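Local coordinates for protein glycoside hydrolase family 5 (Aspergillus oryzae, PDB 6LA0) that acts as a secreted rutinosidase of glycoside hydrolase family 5, and probably also cleaves beta-1,3-glucans, as its exo-1,3-beta-glucanase relatives do, at residues Q166-V171 with D224-V229; W214-I219 with N249-D254; G297-Q302 with A318-M323; F355-F358 with G362-D365. All coordinates share one frame; numbering follows the deposited sequence.

Followed from the N terminus, the chain first closes interactions 1 and 2, whose segments alternate: 166-171 and 214-219 open before 224-229 and 249-254 answer them. They therefore cross, sharing helix 209-229, which touches helix 158-176 near its C-terminal end and the loop before strand 257-265 further back; Ile168 CG1 and Tyr218 OH, 3.5 Å apart, bring the two into contact. Interaction 3 comes next in series, closing a short connection between strand 294-303 and helix 312-326. Interaction 4 is the most local, sealing the end of helix 355-360. It touches interaction 3 through Ile301 and Phe358, on the side of the chain's centre opposite interaction 1.

Interaction 1 (Q166-V171 with D224-V229); sequences QVIDAV and DRVASV
Asp169 and Arg225 form a salt bridge between two helices on the outer layer of the TIM barrel, 158-176 and 209-229, each following its own strand of the parallel sheet. Arg225 NH1 donates to Asp169 OD1 at 2.9 Å, with an N-H...O angle of 148°. The oxygen lies at the edge of the guanidinium, close to its plane, and is met on its syn side, although the two flat groups are turned 35° against each other. A water bridges the same two groups, donating to Asp169 OD2 at 2.8 Å and accepting from Arg225 NH1 at 3.1 Å, so NH1 serves both carboxylate and water. Both carboxylate oxygens are thus engaged, which should limit rotation of the group.

Next to the salt bridge is a looser apolar contact, Ile168 CG2 to Val226 CG2 at 4.3 Å. The shell beyond is largely hydrophobic: Pro188, Tyr218 and Val222 back Ile168, while Ile172 and Ile233 back Val226. Arg225 reaches its partner by leaving the helix with CG trans to the backbone N (chi1 -175°) and then folding at chi2 and chi3, its side chain touching Met165. One turn on, Ser228 OG donates to the carbonyl Arg225 O at 2.8 Å.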
loop_
_atom_site.group_PDB
_atom_site.type_symbol
_atom_site.label_atom_id
_atom_site.label_comp_id
_atom_site.label_asym_id
_atom_site.label_seq_id
_atom_site.Cartn_x
_atom_site.Cartn_y
_atom_site.Cartn_z
ATOM N N GLN A 166 17.931 7.572 -5.417
ATOM C CA GLN A 166 18.794 6.743 -4.579
ATOM C C GLN A 166 17.982 5.704 -3.800
ATOM O O GLN A 166 18.412 4.551 -3.649
ATOM C CB GLN A 166 19.613 7.636 -3.648
ATOM C CG GLN A 166 20.610 8.515 -4.413
ATOM C CD GLN A 166 21.485 9.351 -3.501
ATOM O OE1 GLN A 166 21.818 8.945 -2.388
ATOM N NE2 GLN A 166 21.853 10.531 -3.965
ATOM N N VAL A 167 16.795 6.084 -3.319
ATOM C CA VAL A 167 15.890 5.111 -2.700
ATOM C C VAL A 167 15.603 3.965 -3.662
ATOM O O VAL A 167 15.740 2.787 -3.311
ATOM C CB VAL A 167 14.596 5.807 -2.233
ATOM C CG1 VAL A 167 13.492 4.787 -1.909
ATOM C CG2 VAL A 167 14.888 6.708 -1.034
ATOM N N ILE A 168 15.245 4.293 -4.911
ATOM C CA ILE A 168 14.913 3.259 -5.888
ATOM C C ILE A 168 16.135 2.406 -6.226
ATOM O O ILE A 168 16.018 1.186 -6.395
ATOM C CB ILE A 168 14.285 3.902 -7.142
ATOM C CG1 ILE A 168 12.930 4.528 -6.787
ATOM C CG2 ILE A 168 14.139 2.882 -8.285
ATOM C CD1 ILE A 168 12.071 3.663 -5.875
ATOM N N ASP A 169 17.323 3.023 -6.327
ATOM C CA ASP A 169 18.555 2.258 -6.518
ATOM C C ASP A 169 18.720 1.197 -5.436
ATOM O O ASP A 169 19.140 0.066 -5.716
ATOM C CB ASP A 169 19.775 3.190 -6.495
ATOM C CG ASP A 169 19.949 3.992 -7.787
ATOM O OD1 ASP A 169 19.276 3.698 -8.804
ATOM O OD2 ASP A 169 20.772 4.938 -7.774
ATOM N N ALA A 170 18.402 1.555 -4.189
ATOM C CA ALA A 170 18.512 0.616 -3.074
ATOM C C ALA A 170 17.471 -0.498 -3.157
ATOM O O ALA A 170 17.780 -1.660 -2.864
ATOM C CB ALA A 170 18.383 1.368 -1.745
ATOM N N VAL A 171 16.231 -0.172 -3.550
ATOM C CA VAL A 171 15.227 -1.220 -3.725
ATOM C C VAL A 171 15.644 -2.173 -4.838
ATOM O O VAL A 171 15.527 -3.400 -4.700
ATOM C CB VAL A 171 13.842 -0.601 -3.991
ATOM C CG1 VAL A 171 12.804 -1.691 -4.358
ATOM C CG2 VAL A 171 13.390 0.234 -2.790
ATOM N N ASP A 224 12.786 3.789 -16.344
ATOM C CA ASP A 224 14.054 3.669 -17.062
ATOM C C ASP A 224 15.149 3.105 -16.165
ATOM O O ASP A 224 15.955 2.272 -16.605
ATOM C CB ASP A 224 14.481 5.027 -17.619
ATOM C CG ASP A 224 13.634 5.476 -18.801
ATOM O OD1 ASP A 224 12.784 4.697 -19.290
ATOM O OD2 ASP A 224 13.831 6.625 -19.248
ATOM N N ARG A 225 15.199 3.541 -14.905
ATOM C CA ARG A 225 16.281 3.087 -14.031
ATOM C C ARG A 225 16.154 1.603 -13.729
ATOM O O ARG A 225 17.149 0.874 -13.772
ATOM C CB ARG A 225 16.311 3.900 -12.735
ATOM C CG ARG A 225 17.499 3.564 -11.815
ATOM C CD ARG A 225 18.872 3.917 -12.456
ATOM N NE ARG A 225 18.989 5.345 -12.755
ATOM C CZ ARG A 225 19.246 6.289 -11.851
ATOM N NH1 ARG A 225 19.429 5.963 -10.577
ATOM N NH2 ARG A 225 19.323 7.564 -12.218
ATOM N N VAL A 226 14.933 1.127 -13.457
ATOM C CA VAL A 226 14.739 -0.293 -13.180
ATOM C C VAL A 226 15.067 -1.116 -14.414
ATOM O O VAL A 226 15.787 -2.118 -14.335
ATOM C CB VAL A 226 13.299 -0.574 -12.691
ATOM C CG1 VAL A 226 13.083 -2.082 -12.524
ATOM C CG2 VAL A 226 12.994 0.156 -11.367
ATOM N N ALA A 227 14.521 -0.717 -15.571
ATOM C CA ALA A 227 14.734 -1.471 -16.804
ATOM C C ALA A 227 16.201 -1.476 -17.220
ATOM O O ALA A 227 16.662 -2.433 -17.854
ATOM C CB ALA A 227 13.862 -0.903 -17.938
ATOM N N SER A 228 16.954 -0.432 -16.873
ATOM C CA SER A 228 18.376 -0.431 -17.201
ATOM C C SER A 228 19.143 -1.499 -16.431
ATOM O O SER A 228 20.208 -1.924 -16.888
ATOM C CB SER A 228 18.985 0.950 -16.940
ATOM O OG SER A 228 19.297 1.137 -15.562
ATOM N N VAL A 229 18.627 -1.960 -15.293
ATOM C CA VAL A 229 19.257 -3.037 -14.538
ATOM C C VAL A 229 18.631 -4.388 -14.853
ATOM O O VAL A 229 19.336 -5.367 -15.078
ATOM C CB VAL A 229 19.213 -2.743 -13.022
ATOM C CG1 VAL A 229 19.774 -3.926 -12.245
ATOM C CG2 VAL A 229 19.989 -1.488 -12.713
HETATM O O HOH W 1 20.639 7.692 -8.365
#

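Interaction 2 (W214-I219 with N249-D254); sequences WVLKYI and NQLPAD
Leu216 is the side chain on which this contact turns: its CD1 touches both Leu251 and Gln250, while CD2 packs on Gln250 alone, against CB and the amide oxygen, joining helix 209-229 to the loop that follows helix 244-248. The apolar part is a small cluster. Leu216 CD1 lies 4.0 Å from Leu251 CD2, the two side chains lying alongside and pointing opposite ways, and Leu251 CD2 also comes within 4.3 Å of Ile219 CG2. One methyl of the loop residue therefore meets two side chains three residues apart (i, i+3), on the same face of the helix. With chi1 at -171°, the Leu216 branch swings away from its backbone N and holds both methyls against the loop. Arg220 and Ile223, further along the same helix, extend the surface on which Leu251 rests, while Ile219 leans on Val235 and Phe237 of the neighbouring strand.

The second kind of contact sets a hydrocarbon against an amide. The Gln250 chain passes slantwise across Leu216, its CB 3.9 Å from Leu216 CD1, and its amide oxygen OE1 approaches Leu216 CD2 to 3.5 Å in plain van der Waals packing.

Polar bonds tie the loop at two points. Gln250 NE2 donates to Tyr246 O in the preceding helix, which fixes the amide's placement, and Leu251 O accepts from Lys291 NZ, ahead of strand 294-303. The contact thus joins an outer helix of the TIM barrel to the connection leading from helix 244-248 into strand 257-265.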
loop_
_atom_site.group_PDB
_atom_site.type_symbol
_atom_site.label_atom_id
_atom_site.label_comp_id
_atom_site.label_asym_id
_atom_site.label_seq_id
_atom_site.Cartn_x
_atom_site.Cartn_y
_atom_site.Cartn_z
ATOM N N TRP A 214 5.311 16.607 -12.497
ATOM C CA TRP A 214 6.424 16.150 -11.669
ATOM C C TRP A 214 6.309 14.658 -11.379
ATOM O O TRP A 214 7.312 13.937 -11.418
ATOM C CB TRP A 214 6.488 16.957 -10.366
ATOM C CG TRP A 214 7.828 16.829 -9.666
ATOM C CD1 TRP A 214 8.105 16.089 -8.547
ATOM C CD2 TRP A 214 9.068 17.445 -10.058
ATOM N NE1 TRP A 214 9.439 16.206 -8.224
ATOM C CE2 TRP A 214 10.050 17.036 -9.130
ATOM C CE3 TRP A 214 9.437 18.310 -11.095
ATOM C CZ2 TRP A 214 11.387 17.464 -9.209
ATOM C CZ3 TRP A 214 10.774 18.726 -11.181
ATOM C CH2 TRP A 214 11.729 18.299 -10.240
ATOM N N VAL A 215 5.093 14.173 -11.101
ATOM C CA VAL A 215 4.894 12.742 -10.876
ATOM C C VAL A 215 5.306 11.942 -12.110
ATOM O O VAL A 215 5.988 10.914 -12.004
ATOM C CB VAL A 215 3.432 12.463 -10.480
ATOM C CG1 VAL A 215 3.175 10.961 -10.361
ATOM C CG2 VAL A 215 3.119 13.157 -9.171
ATOM N N LEU A 216 4.885 12.397 -13.300
ATOM C CA LEU A 216 5.281 11.734 -14.542
ATOM C C LEU A 216 6.793 11.743 -14.724
ATOM O O LEU A 216 7.381 10.726 -15.102
ATOM C CB LEU A 216 4.609 12.406 -15.739
ATOM C CG LEU A 216 4.768 11.684 -17.082
ATOM C CD1 LEU A 216 3.919 10.420 -17.116
ATOM C CD2 LEU A 216 4.421 12.605 -18.249
ATOM N N LYS A 217 7.436 12.884 -14.495
ATOM C CA LYS A 217 8.903 12.907 -14.538
ATOM C C LYS A 217 9.490 11.798 -13.667
ATOM O O LYS A 217 10.352 11.028 -14.117
ATOM C CB LYS A 217 9.423 14.278 -14.106
ATOM C CG LYS A 217 10.940 14.357 -13.934
ATOM C CD LYS A 217 11.334 15.741 -13.426
ATOM C CE LYS A 217 12.750 15.758 -12.852
ATOM N NZ LYS A 217 13.770 15.840 -13.941
ATOM N N TYR A 218 8.989 11.668 -12.428
ATOM C CA TYR A 218 9.488 10.642 -11.509
ATOM C C TYR A 218 9.239 9.236 -12.037
ATOM O O TYR A 218 10.145 8.399 -12.047
ATOM C CB TYR A 218 8.829 10.802 -10.137
ATOM C CG TYR A 218 9.249 9.757 -9.100
ATOM C CD1 TYR A 218 10.583 9.642 -8.706
ATOM C CD2 TYR A 218 8.313 8.920 -8.501
ATOM C CE1 TYR A 218 10.984 8.701 -7.753
ATOM C CE2 TYR A 218 8.697 7.980 -7.528
ATOM C CZ TYR A 218 10.039 7.884 -7.162
ATOM O OH TYR A 218 10.427 6.959 -6.227
ATOM N N ILE A 219 7.998 8.939 -12.451
ATOM C CA ILE A 219 7.696 7.548 -12.780
ATOM C C ILE A 219 8.441 7.127 -14.040
ATOM O O ILE A 219 8.826 5.964 -14.173
ATOM C CB ILE A 219 6.173 7.304 -12.884
ATOM C CG1 ILE A 219 5.861 5.802 -12.877
ATOM C CG2 ILE A 219 5.571 7.922 -14.133
ATOM C CD1 ILE A 219 6.213 5.082 -11.588
ATOM N N ASN A 249 -1.678 7.427 -21.993
ATOM C CA ASN A 249 -1.152 7.947 -23.247
ATOM C C ASN A 249 0.046 8.858 -23.046
ATOM O O ASN A 249 0.576 9.383 -24.029
ATOM C CB ASN A 249 -2.251 8.658 -24.034
ATOM C CG ASN A 249 -3.179 7.676 -24.715
ATOM O OD1 ASN A 249 -4.333 7.499 -24.307
ATOM N ND2 ASN A 249 -2.662 6.986 -25.727
ATOM N N GLN A 250 0.510 9.018 -21.808
ATOM C CA GLN A 250 1.752 9.723 -21.522
ATOM C C GLN A 250 2.932 8.776 -21.357
ATOM O O GLN A 250 4.031 9.230 -21.018
ATOM C CB GLN A 250 1.589 10.585 -20.262
ATOM C CG GLN A 250 0.204 11.245 -20.126
ATOM C CD GLN A 250 0.187 12.387 -19.110
ATOM O OE1 GLN A 250 1.112 13.202 -19.065
ATOM N NE2 GLN A 250 -0.862 12.444 -18.290
ATOM N N LEU A 251 2.743 7.475 -21.597
ATOM C CA LEU A 251 3.790 6.496 -21.348
ATOM C C LEU A 251 3.924 5.510 -22.499
ATOM O O LEU A 251 2.909 5.024 -23.020
ATOM C CB LEU A 251 3.501 5.725 -20.052
ATOM C CG LEU A 251 3.491 6.577 -18.784
ATOM C CD1 LEU A 251 2.536 5.984 -17.763
ATOM C CD2 LEU A 251 4.926 6.717 -18.223
ATOM N N PRO A 252 5.155 5.179 -22.901
ATOM C CA PRO A 252 5.343 4.201 -23.981
ATOM C C PRO A 252 4.721 2.850 -23.649
ATOM O O PRO A 252 4.774 2.384 -22.505
ATOM C CB PRO A 252 6.871 4.094 -24.112
ATOM C CG PRO A 252 7.425 5.311 -23.437
ATOM C CD PRO A 252 6.439 5.709 -22.386
ATOM N N ALA A 253 4.145 2.218 -24.681
ATOM C CA ALA A 253 3.405 0.972 -24.500
ATOM C C ALA A 253 4.266 -0.140 -23.916
ATOM O O ALA A 253 3.754 -1.001 -23.186
ATOM C CB ALA A 253 2.803 0.527 -25.834
ATOM N N ASP A 254 5.568 -0.140 -24.199
ATOM C CA ASP A 254 6.425 -1.234 -23.761
ATOM C C ASP A 254 6.959 -1.074 -22.338
ATOM O O ASP A 254 7.793 -1.882 -21.919
ATOM C CB ASP A 254 7.602 -1.402 -24.731
ATOM C CG ASP A 254 7.192 -2.070 -26.030
ATOM O OD1 ASP A 254 6.059 -2.599 -26.094
ATOM O OD2 ASP A 254 8.004 -2.068 -26.985
#

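Interaction 3 (G297-Q302 with A318-M323); sequences GEWAIQ and AGLDAM
The sulfur of Met323 sits almost squarely over the indole of Trp299 in a Met-aromatic contact: SD is 3.7 Å from the centroid of the five-membered ring and only 8° off its normal. The methyl CE lies over the same face, 3.6 Å from Trp299 CD2 and toward CG and CE3, so the thioether lies across the indole instead of meeting it with one atom. Met323 achieves this by bending at chi2, whose value of 133° falls between staggered positions and is consistent with some torsional strain. Trp299 in turn has its CG lodged between the backbone N and the carbonyl carbon (chi1 68°), which carries the indole out toward the helix.

The six-membered end of the ring reaches into the helix backbone. Trp299 CH2 comes within 3.7 Å of Gly319 CA and 3.8 Å of Leu320 N, an approach that the bare CA of the glycine permits. Leu320 then meets the same end crosswise, its CG 4.1 Å from Trp299 CZ2. All four participating residues are buried, and the contact is held by dispersion and shape.

Segments 297-302 and 318-323 run roughly antiparallel; they belong to strand 294-303 and helix 312-326, one beta-alpha unit of the TIM barrel. Strand 329-332 lies alongside: Ser330 touches Trp299, Leu320 and Met323, while Tyr332 meets the indole edge-to-face. The adjacent Glu298 makes a salt bridge to Arg89 and a hydrogen bond to Tyr264, and another flank of helix 312-326 packs through Ala322 on helix 275-285.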
loop_
_atom_site.group_PDB
_atom_site.type_symbol
_atom_site.label_atom_id
_atom_site.label_comp_id
_atom_site.label_asym_id
_atom_site.label_seq_id
_atom_site.Cartn_x
_atom_site.Cartn_y
_atom_site.Cartn_z
ATOM N N GLY A 297 -4.569 -2.426 -5.207
ATOM C CA GLY A 297 -3.647 -2.652 -4.096
ATOM C C GLY A 297 -4.144 -2.298 -2.706
ATOM O O GLY A 297 -3.487 -2.695 -1.726
ATOM N N GLU A 298 -5.245 -1.548 -2.590
ATOM C CA GLU A 298 -5.834 -1.200 -1.292
ATOM C C GLU A 298 -7.350 -1.122 -1.411
ATOM O O GLU A 298 -7.861 -0.485 -2.334
ATOM C CB GLU A 298 -5.317 0.149 -0.773
ATOM C CG GLU A 298 -3.906 0.138 -0.237
ATOM C CD GLU A 298 -3.512 1.447 0.423
ATOM O OE1 GLU A 298 -4.399 2.104 0.994
ATOM O OE2 GLU A 298 -2.308 1.819 0.387
ATOM N N TRP A 299 -8.060 -1.742 -0.474
ATOM C CA TRP A 299 -9.507 -1.596 -0.342
ATOM C C TRP A 299 -9.919 -2.126 1.034
ATOM O O TRP A 299 -9.148 -2.810 1.711
ATOM C CB TRP A 299 -10.251 -2.319 -1.469
ATOM C CG TRP A 299 -10.145 -3.822 -1.403
ATOM C CD1 TRP A 299 -9.038 -4.578 -1.639
ATOM C CD2 TRP A 299 -11.199 -4.741 -1.081
ATOM N NE1 TRP A 299 -9.329 -5.914 -1.484
ATOM C CE2 TRP A 299 -10.652 -6.040 -1.138
ATOM C CE3 TRP A 299 -12.553 -4.590 -0.746
ATOM C CZ2 TRP A 299 -11.413 -7.186 -0.871
ATOM C CZ3 TRP A 299 -13.308 -5.732 -0.479
ATOM C CH2 TRP A 299 -12.738 -7.009 -0.550
ATOM N N ALA A 300 -11.156 -1.805 1.435
ATOM C CA ALA A 300 -11.742 -2.286 2.692
ATOM C C ALA A 300 -13.256 -2.098 2.644
ATOM O O ALA A 300 -13.768 -1.320 1.835
ATOM C CB ALA A 300 -11.159 -1.565 3.910
ATOM N N ILE A 301 -13.968 -2.774 3.559
ATOM C CA ILE A 301 -15.429 -2.870 3.469
ATOM C C ILE A 301 -16.177 -1.921 4.406
ATOM O O ILE A 301 -17.415 -1.962 4.422
ATOM C CB ILE A 301 -15.945 -4.309 3.712
ATOM C CG1 ILE A 301 -15.580 -4.803 5.122
ATOM C CG2 ILE A 301 -15.459 -5.249 2.604
ATOM C CD1 ILE A 301 -16.479 -5.923 5.655
ATOM N N GLN A 302 -15.501 -1.075 5.182
ATOM C CA GLN A 302 -16.261 -0.158 6.031
ATOM C C GLN A 302 -16.950 0.883 5.168
ATOM O O GLN A 302 -16.328 1.467 4.279
ATOM C CB GLN A 302 -15.382 0.552 7.061
ATOM C CG GLN A 302 -16.226 1.430 7.980
ATOM C CD GLN A 302 -15.473 2.548 8.661
ATOM O OE1 GLN A 302 -14.269 2.443 8.949
ATOM N NE2 GLN A 302 -16.183 3.639 8.936
ATOM N N ALA A 318 -17.665 -10.425 -2.027
ATOM C CA ALA A 318 -18.131 -9.729 -3.227
ATOM C C ALA A 318 -17.069 -8.778 -3.768
ATOM O O ALA A 318 -16.964 -8.591 -4.987
ATOM C CB ALA A 318 -19.415 -8.957 -2.926
ATOM N N GLY A 319 -16.281 -8.168 -2.880
ATOM C CA GLY A 319 -15.171 -7.342 -3.333
ATOM C C GLY A 319 -14.084 -8.157 -4.012
ATOM O O GLY A 319 -13.589 -7.790 -5.082
ATOM N N LEU A 320 -13.705 -9.284 -3.397
ATOM C CA LEU A 320 -12.742 -10.190 -4.021
ATOM C C LEU A 320 -13.195 -10.593 -5.419
ATOM O O LEU A 320 -12.395 -10.608 -6.359
ATOM C CB LEU A 320 -12.543 -11.427 -3.137
ATOM C CG LEU A 320 -11.719 -11.201 -1.865
ATOM C CD1 LEU A 320 -11.876 -12.353 -0.859
ATOM C CD2 LEU A 320 -10.256 -10.966 -2.215
ATOM N N ASP A 321 -14.483 -10.929 -5.566
ATOM C CA ASP A 321 -15.058 -11.302 -6.859
ATOM C C ASP A 321 -14.925 -10.184 -7.886
ATOM O O ASP A 321 -14.491 -10.412 -9.022
ATOM C CB ASP A 321 -16.536 -11.649 -6.679
ATOM C CG ASP A 321 -16.756 -12.952 -5.943
ATOM O OD1 ASP A 321 -15.778 -13.673 -5.683
ATOM O OD2 ASP A 321 -17.930 -13.259 -5.628
ATOM N N ALA A 322 -15.313 -8.965 -7.497
ATOM C CA ALA A 322 -15.325 -7.830 -8.413
ATOM C C ALA A 322 -13.921 -7.467 -8.891
ATOM O O ALA A 322 -13.696 -7.223 -10.080
ATOM C CB ALA A 322 -15.976 -6.637 -7.724
ATOM N N MET A 323 -12.966 -7.386 -7.976
ATOM C CA MET A 323 -11.642 -6.948 -8.397
ATOM C C MET A 323 -10.908 -8.040 -9.166
ATOM O O MET A 323 -10.016 -7.733 -9.974
ATOM C CB MET A 323 -10.830 -6.480 -7.187
ATOM C CG MET A 323 -11.345 -5.169 -6.551
ATOM S SD MET A 323 -11.448 -5.317 -4.777
ATOM C CE MET A 323 -12.310 -3.815 -4.359
#

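Interaction 4 (F355-F358 with G362-D365); sequences FEYF and GYID
Ile364 settles between two phenylalanines as the chain leaves helix 355-360 through a Schellman motif. Its CG1 is shared, lying 3.7 Å from Phe358 CB and 3.8 Å from Phe355 CZ, so a single methylene spans two residues on successive turns. Val316 of helix 312-326 touches both Phe358 and Ile364, and Tyr332 packs against both phenylalanine rings, edge-to-face with that of Phe358; the cluster is thereby joined to the barrel.

Further out, Phe358 CD1 meets Tyr363 CD2 at 3.6 Å. The planes of these rings are only 20° apart, yet they are slid so far that the centroids stand 5.9 Å from each other and little overlap remains. This is the hydrophobic contact expected of a Schellman motif, between a residue of the last helical turn and the residue just after the glycine. Tyr363 is bent back over the helix end, its ring turned away from its own carbonyl carbon (chi1 -60°), and its hydroxyl reaches the edge of the Tyr357 ring, with Tyr363 OH 3.8 Å from Tyr357 CE1. Tyr357 also stacks on His361.

At the polar edge the backbone reverses at Gly362, which takes up positive phi and is the C-prime residue of the motif. Gly362 N bonds to the carbonyl of the residue after Phe358, while Tyr363 O is taken by Asn317 ND2. The wider bond of the motif runs from Tyr363 N to Phe358 O, 2.9 Å long with an N-H...O angle of 152°.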
loop_
_atom_site.group_PDB
_atom_site.type_symbol
_atom_site.label_atom_id
_atom_site.label_comp_id
_atom_site.label_asym_id
_atom_site.label_seq_id
_atom_site.Cartn_x
_atom_site.Cartn_y
_atom_site.Cartn_z
ATOM N N PHE A 355 -8.277 -8.213 8.527
ATOM C CA PHE A 355 -8.434 -9.371 7.651
ATOM C C PHE A 355 -8.295 -10.683 8.417
ATOM O O PHE A 355 -8.861 -11.700 8.001
ATOM C CB PHE A 355 -7.427 -9.305 6.492
ATOM C CG PHE A 355 -7.784 -10.188 5.335
ATOM C CD1 PHE A 355 -8.746 -9.798 4.422
ATOM C CD2 PHE A 355 -7.183 -11.426 5.178
ATOM C CE1 PHE A 355 -9.087 -10.620 3.355
ATOM C CE2 PHE A 355 -7.514 -12.251 4.118
ATOM C CZ PHE A 355 -8.464 -11.847 3.202
ATOM N N GLU A 356 -7.560 -10.685 9.536
ATOM C CA GLU A 356 -7.366 -11.922 10.295
ATOM C C GLU A 356 -8.689 -12.479 10.818
ATOM O O GLU A 356 -8.857 -13.700 10.930
ATOM C CB GLU A 356 -6.404 -11.683 11.461
ATOM C CG GLU A 356 -6.197 -12.909 12.343
ATOM C CD GLU A 356 -5.144 -12.692 13.416
ATOM O OE1 GLU A 356 -5.100 -11.593 14.023
ATOM O OE2 GLU A 356 -4.360 -13.634 13.649
ATOM N N TYR A 357 -9.619 -11.599 11.183
ATOM C CA TYR A 357 -10.913 -12.060 11.677
ATOM C C TYR A 357 -11.686 -12.802 10.589
ATOM O O TYR A 357 -12.313 -13.835 10.862
ATOM C CB TYR A 357 -11.706 -10.873 12.215
ATOM C CG TYR A 357 -13.060 -11.254 12.772
ATOM C CD1 TYR A 357 -14.168 -11.367 11.939
ATOM C CD2 TYR A 357 -13.232 -11.502 14.128
ATOM C CE1 TYR A 357 -15.399 -11.720 12.432
ATOM C CE2 TYR A 357 -14.487 -11.853 14.634
ATOM C CZ TYR A 357 -15.556 -11.961 13.779
ATOM O OH TYR A 357 -16.808 -12.307 14.272
ATOM N N PHE A 358 -11.645 -12.295 9.348
ATOM C CA PHE A 358 -12.299 -12.995 8.241
ATOM C C PHE A 358 -11.731 -14.401 8.077
ATOM O O PHE A 358 -12.475 -15.363 7.848
ATOM C CB PHE A 358 -12.120 -12.238 6.921
ATOM C CG PHE A 358 -12.539 -10.797 6.956
ATOM C CD1 PHE A 358 -13.475 -10.338 7.862
ATOM C CD2 PHE A 358 -11.990 -9.896 6.043
ATOM C CE1 PHE A 358 -13.867 -9.004 7.869
ATOM C CE2 PHE A 358 -12.360 -8.562 6.049
ATOM C CZ PHE A 358 -13.300 -8.113 6.966
ATOM N N GLY A 362 -13.804 -18.219 9.027
ATOM C CA GLY A 362 -14.139 -19.029 7.873
ATOM C C GLY A 362 -14.674 -18.298 6.665
ATOM O O GLY A 362 -15.297 -18.928 5.806
ATOM N N TYR A 363 -14.458 -16.985 6.564
ATOM C CA TYR A 363 -14.980 -16.236 5.428
ATOM C C TYR A 363 -14.159 -16.425 4.153
ATOM O O TYR A 363 -14.690 -16.211 3.053
ATOM C CB TYR A 363 -15.020 -14.735 5.741
ATOM C CG TYR A 363 -15.868 -14.287 6.916
ATOM C CD1 TYR A 363 -16.636 -15.185 7.660
ATOM C CD2 TYR A 363 -15.911 -12.948 7.272
ATOM C CE1 TYR A 363 -17.416 -14.740 8.740
ATOM C CE2 TYR A 363 -16.682 -12.502 8.334
ATOM C CZ TYR A 363 -17.430 -13.395 9.065
ATOM O OH TYR A 363 -18.190 -12.923 10.123
ATOM N N ILE A 364 -12.889 -16.804 4.264
ATOM C CA ILE A 364 -11.929 -16.674 3.167
ATOM C C ILE A 364 -11.510 -18.055 2.678
ATOM O O ILE A 364 -11.041 -18.890 3.464
ATOM C CB ILE A 364 -10.688 -15.861 3.579
ATOM C CG1 ILE A 364 -11.088 -14.483 4.133
ATOM C CG2 ILE A 364 -9.711 -15.731 2.395
ATOM C CD1 ILE A 364 -12.113 -13.740 3.286
ATOM N N ASP A 365 -11.627 -18.270 1.367
ATOM C CA ASP A 365 -11.015 -19.418 0.685
ATOM C C ASP A 365 -10.581 -18.920 -0.692
ATOM O O ASP A 365 -11.346 -18.973 -1.660
ATOM C CB ASP A 365 -11.965 -20.606 0.589
ATOM C CG ASP A 365 -11.456 -21.692 -0.347
ATOM O OD1 ASP A 365 -10.231 -21.782 -0.583
ATOM O OD2 ASP A 365 -12.294 -22.465 -0.856
#